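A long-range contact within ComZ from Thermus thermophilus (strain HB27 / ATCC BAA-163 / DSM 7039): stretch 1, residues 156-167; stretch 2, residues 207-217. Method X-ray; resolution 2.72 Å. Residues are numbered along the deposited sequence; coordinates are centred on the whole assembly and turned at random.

Stretch 1 156-167: IRGGVYVVGNPN
Stretch 2 207-217: DLCASLRVQYG

Two segments of one ComZ chain lie side by side and run the same way: strand 160-162 and strand 212-214 have N-to-C directions 5° apart and axes that approach to 4.7 Å, and the contact buries 707 Å² summed over both sides. Parallel bridges pair V160 with L212, Y161 with R213 and V162 with V214, at CA-CA distances of 5.3, 4.7 and 4.7 Å. R157 (phi/psi -97/93, chi1 m) leads the end of its side chain away, but its backbone C lies 3.4 Å from L208 CD1; L208 (m, t) points toward stretch 1. G158 adopts phi/psi 142/-179, where a CB would jam against the preceding carbonyl O, and its C packs 3.6 Å from A210 CB. At G159 (-78/166) the two stretches come close: its CA is 4.0 Å from A210 CA and 3.2 Å from S211 O, and a CB here would clash with that oxygen.

The parallel ladder then takes over, with V160, Y161 and V162 all in extended conformation (-136/119, -110/132, -127/136). V160 N donates to S211 O (3.1 Å), while R213 N returns a weak hydrogen bond to V160 O (3.3 Å); V160 thus reaches the residues before and after its partner L212, as parallel pairing requires. On the face shared by V160, L212, V162 and V214, V160 CG2 (chi1 -15°, between wells) meets CD1 of L212 (t, p) at 3.4 Å. Y161 (t, chi2 -63°) turns to the other face with R213 (m, t), its CD2 4.0 Å from R213 CB, which approaches the ring obliquely; Y161 CA also makes a CA-H...O contact with R213 O (3.3 Å). V162 N donates to R213 O at 2.8 Å, and V162 O accepts from Q215 N (3.1 Å) and receives a CA-H...O contact from V214 CA (3.2 Å). Both valines are t, with V162 CB 4.0 Å from V214 CG2.

At V163 phi/psi shifts to -87/-44, matched by -68/-41 at Q215 (t, t). Beyond the last bridge, V163 O accepts from Y216 N at 2.8 Å, with a bent N-H...O angle of 131°. G164 (91/-174) brings its CA 3.4 Å from Y216 O in a CA-H...O contact; a CB here would clash with that oxygen. N165 (t) points away. P166 (-55/-25, C-gamma endo) closes the contact over one face of the Y216 ring (m, chi2 -63°): P166 CA makes a CH-pi contact 3.7 Å from the ring centroid, 13° off the normal, and P166 CB is 3.5 Å from Y216 CE2.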

# COMPACT_ATOMS: atom_id res chain seq x y z
N ILE A 156 -6.03 5.51 -15.13
CA ILE A 156 -5.42 5.13 -13.85
C ILE A 156 -4.28 4.18 -14.15
O ILE A 156 -4.51 3.05 -14.60
CB ILE A 156 -6.42 4.46 -12.89
CG1 ILE A 156 -7.61 5.35 -12.53
CG2 ILE A 156 -5.73 3.94 -11.63
CD1 ILE A 156 -8.90 4.86 -13.18
N ARG A 157 -3.05 4.61 -13.88
CA ARG A 157 -1.92 3.71 -14.09
C ARG A 157 -1.62 3.10 -12.72
O ARG A 157 -0.89 3.65 -11.89
CB ARG A 157 -0.76 4.48 -14.71
CG ARG A 157 -1.33 5.45 -15.70
CD ARG A 157 -0.37 5.93 -16.73
NE ARG A 157 -0.17 4.87 -17.69
CZ ARG A 157 -0.04 5.07 -18.99
NH1 ARG A 157 -0.08 6.31 -19.46
NH2 ARG A 157 0.13 4.04 -19.81
N GLY A 158 -2.22 1.93 -12.49
CA GLY A 158 -2.14 1.25 -11.21
C GLY A 158 -3.46 0.59 -10.85
O GLY A 158 -4.43 0.65 -11.61
N GLY A 159 -3.54 -0.06 -9.69
CA GLY A 159 -4.75 -0.75 -9.35
C GLY A 159 -5.82 0.19 -8.87
O GLY A 159 -5.55 1.35 -8.56
N VAL A 160 -7.04 -0.31 -8.82
CA VAL A 160 -8.14 0.42 -8.24
C VAL A 160 -8.91 -0.57 -7.39
O VAL A 160 -9.39 -1.54 -7.88
CB VAL A 160 -9.07 1.15 -9.22
CG1 VAL A 160 -8.51 1.29 -10.60
CG2 VAL A 160 -10.42 0.53 -9.26
N TYR A 161 -9.00 -0.32 -6.10
CA TYR A 161 -9.69 -1.16 -5.16
C TYR A 161 -10.91 -0.41 -4.72
O TYR A 161 -10.83 0.73 -4.42
CB TYR A 161 -8.78 -1.40 -3.96
CG TYR A 161 -9.27 -2.33 -2.86
CD1 TYR A 161 -10.38 -2.05 -2.14
CD2 TYR A 161 -8.57 -3.45 -2.53
CE1 TYR A 161 -10.81 -2.88 -1.14
CE2 TYR A 161 -8.99 -4.28 -1.53
CZ TYR A 161 -10.11 -3.98 -0.84
OH TYR A 161 -10.54 -4.79 0.15
N VAL A 162 -12.06 -1.04 -4.73
CA VAL A 162 -13.25 -0.38 -4.30
C VAL A 162 -13.87 -1.26 -3.25
O VAL A 162 -13.92 -2.43 -3.44
CB VAL A 162 -14.21 -0.25 -5.45
CG1 VAL A 162 -15.49 0.37 -4.99
CG2 VAL A 162 -13.61 0.58 -6.54
N VAL A 163 -14.34 -0.71 -2.15
CA VAL A 163 -14.95 -1.58 -1.17
C VAL A 163 -16.42 -1.84 -1.42
O VAL A 163 -16.84 -2.96 -1.36
CB VAL A 163 -14.58 -1.28 0.29
CG1 VAL A 163 -13.48 -0.28 0.40
CG2 VAL A 163 -15.75 -0.91 1.15
N GLY A 164 -17.21 -0.83 -1.74
CA GLY A 164 -18.61 -1.06 -1.99
C GLY A 164 -19.50 -0.94 -0.79
O GLY A 164 -19.06 -0.56 0.25
N ASN A 165 -20.77 -1.26 -0.95
CA ASN A 165 -21.72 -1.18 0.14
C ASN A 165 -22.17 -2.56 0.52
O ASN A 165 -23.01 -3.14 -0.13
CB ASN A 165 -22.91 -0.35 -0.29
CG ASN A 165 -24.03 -0.36 0.71
OD1 ASN A 165 -23.95 -0.97 1.76
ND2 ASN A 165 -25.10 0.32 0.38
N PRO A 166 -21.69 -3.05 1.64
CA PRO A 166 -21.98 -4.39 2.11
C PRO A 166 -23.43 -4.68 2.21
O PRO A 166 -23.79 -5.84 2.15
CB PRO A 166 -21.35 -4.41 3.48
CG PRO A 166 -21.42 -3.02 3.93
CD PRO A 166 -21.16 -2.20 2.71
N ASN A 167 -24.28 -3.69 2.39
CA ASN A 167 -25.69 -4.01 2.47
C ASN A 167 -26.37 -3.96 1.12
O ASN A 167 -27.60 -3.90 1.07
CB ASN A 167 -26.40 -3.05 3.44
CG ASN A 167 -26.66 -3.69 4.79
OD1 ASN A 167 -27.73 -4.27 5.05
ND2 ASN A 167 -25.67 -3.61 5.66
N ASP A 207 5.73 -3.14 -14.63
CA ASP A 207 4.87 -3.93 -13.76
C ASP A 207 4.48 -3.05 -12.57
O ASP A 207 5.25 -2.89 -11.62
CB ASP A 207 5.57 -5.22 -13.34
CG ASP A 207 4.63 -6.19 -12.67
OD1 ASP A 207 5.06 -7.29 -12.25
OD2 ASP A 207 3.43 -5.86 -12.63
N LEU A 208 3.27 -2.48 -12.61
CA LEU A 208 2.79 -1.66 -11.51
C LEU A 208 2.10 -2.48 -10.44
O LEU A 208 1.83 -1.96 -9.35
CB LEU A 208 1.82 -0.62 -12.04
CG LEU A 208 2.39 0.58 -12.78
CD1 LEU A 208 1.26 1.45 -13.27
CD2 LEU A 208 3.28 1.37 -11.83
N CYS A 209 1.93 -3.78 -10.72
CA CYS A 209 1.19 -4.73 -9.89
C CYS A 209 -0.28 -4.35 -9.80
O CYS A 209 -0.90 -4.46 -8.74
CB CYS A 209 1.83 -4.88 -8.50
SG CYS A 209 3.63 -5.12 -8.61
N ALA A 210 -0.84 -3.92 -10.92
CA ALA A 210 -2.21 -3.42 -10.94
C ALA A 210 -3.22 -4.56 -10.86
O ALA A 210 -2.97 -5.67 -11.30
CB ALA A 210 -2.49 -2.63 -12.21
N SER A 211 -4.40 -4.24 -10.34
CA SER A 211 -5.49 -5.21 -10.26
C SER A 211 -6.75 -4.41 -10.01
O SER A 211 -6.70 -3.28 -9.53
CB SER A 211 -5.29 -6.28 -9.18
OG SER A 211 -4.77 -5.72 -7.99
N LEU A 212 -7.89 -5.02 -10.32
CA LEU A 212 -9.19 -4.44 -10.00
C LEU A 212 -9.88 -5.30 -8.97
O LEU A 212 -10.29 -6.42 -9.28
CB LEU A 212 -10.04 -4.32 -11.26
CG LEU A 212 -11.44 -3.70 -11.20
CD1 LEU A 212 -11.45 -2.60 -10.24
CD2 LEU A 212 -11.92 -3.24 -12.57
N ARG A 213 -10.05 -4.79 -7.76
CA ARG A 213 -10.72 -5.52 -6.71
C ARG A 213 -11.93 -4.73 -6.24
O ARG A 213 -11.82 -3.53 -5.95
CB ARG A 213 -9.79 -5.81 -5.52
CG ARG A 213 -8.61 -6.73 -5.84
CD ARG A 213 -7.91 -7.26 -4.58
NE ARG A 213 -6.47 -7.08 -4.66
CZ ARG A 213 -5.58 -8.07 -4.60
NH1 ARG A 213 -5.99 -9.32 -4.47
NH2 ARG A 213 -4.28 -7.80 -4.68
N VAL A 214 -13.03 -5.41 -6.08
CA VAL A 214 -14.21 -4.80 -5.60
C VAL A 214 -14.77 -5.75 -4.60
O VAL A 214 -15.28 -6.76 -4.97
CB VAL A 214 -15.22 -4.63 -6.69
CG1 VAL A 214 -16.56 -4.33 -6.08
CG2 VAL A 214 -14.80 -3.53 -7.61
N GLN A 215 -14.68 -5.42 -3.34
CA GLN A 215 -15.17 -6.30 -2.33
C GLN A 215 -16.65 -6.49 -2.28
O GLN A 215 -17.10 -7.58 -2.06
CB GLN A 215 -14.69 -5.88 -0.98
CG GLN A 215 -15.49 -6.52 0.11
CD GLN A 215 -14.98 -6.20 1.48
OE1 GLN A 215 -14.25 -5.26 1.66
NE2 GLN A 215 -15.36 -6.99 2.45
N TYR A 216 -17.43 -5.45 -2.45
CA TYR A 216 -18.87 -5.63 -2.42
C TYR A 216 -19.50 -5.01 -3.63
O TYR A 216 -19.43 -3.84 -3.80
CB TYR A 216 -19.49 -4.97 -1.21
CG TYR A 216 -19.18 -5.61 0.11
CD1 TYR A 216 -19.56 -6.89 0.39
CD2 TYR A 216 -18.52 -4.92 1.07
CE1 TYR A 216 -19.27 -7.46 1.59
CE2 TYR A 216 -18.23 -5.49 2.27
CZ TYR A 216 -18.60 -6.76 2.52
OH TYR A 216 -18.30 -7.31 3.72
N GLY A 217 -20.14 -5.81 -4.46
CA GLY A 217 -20.81 -5.30 -5.64
C GLY A 217 -20.38 -5.88 -6.96
O GLY A 217 -19.49 -6.67 -7.02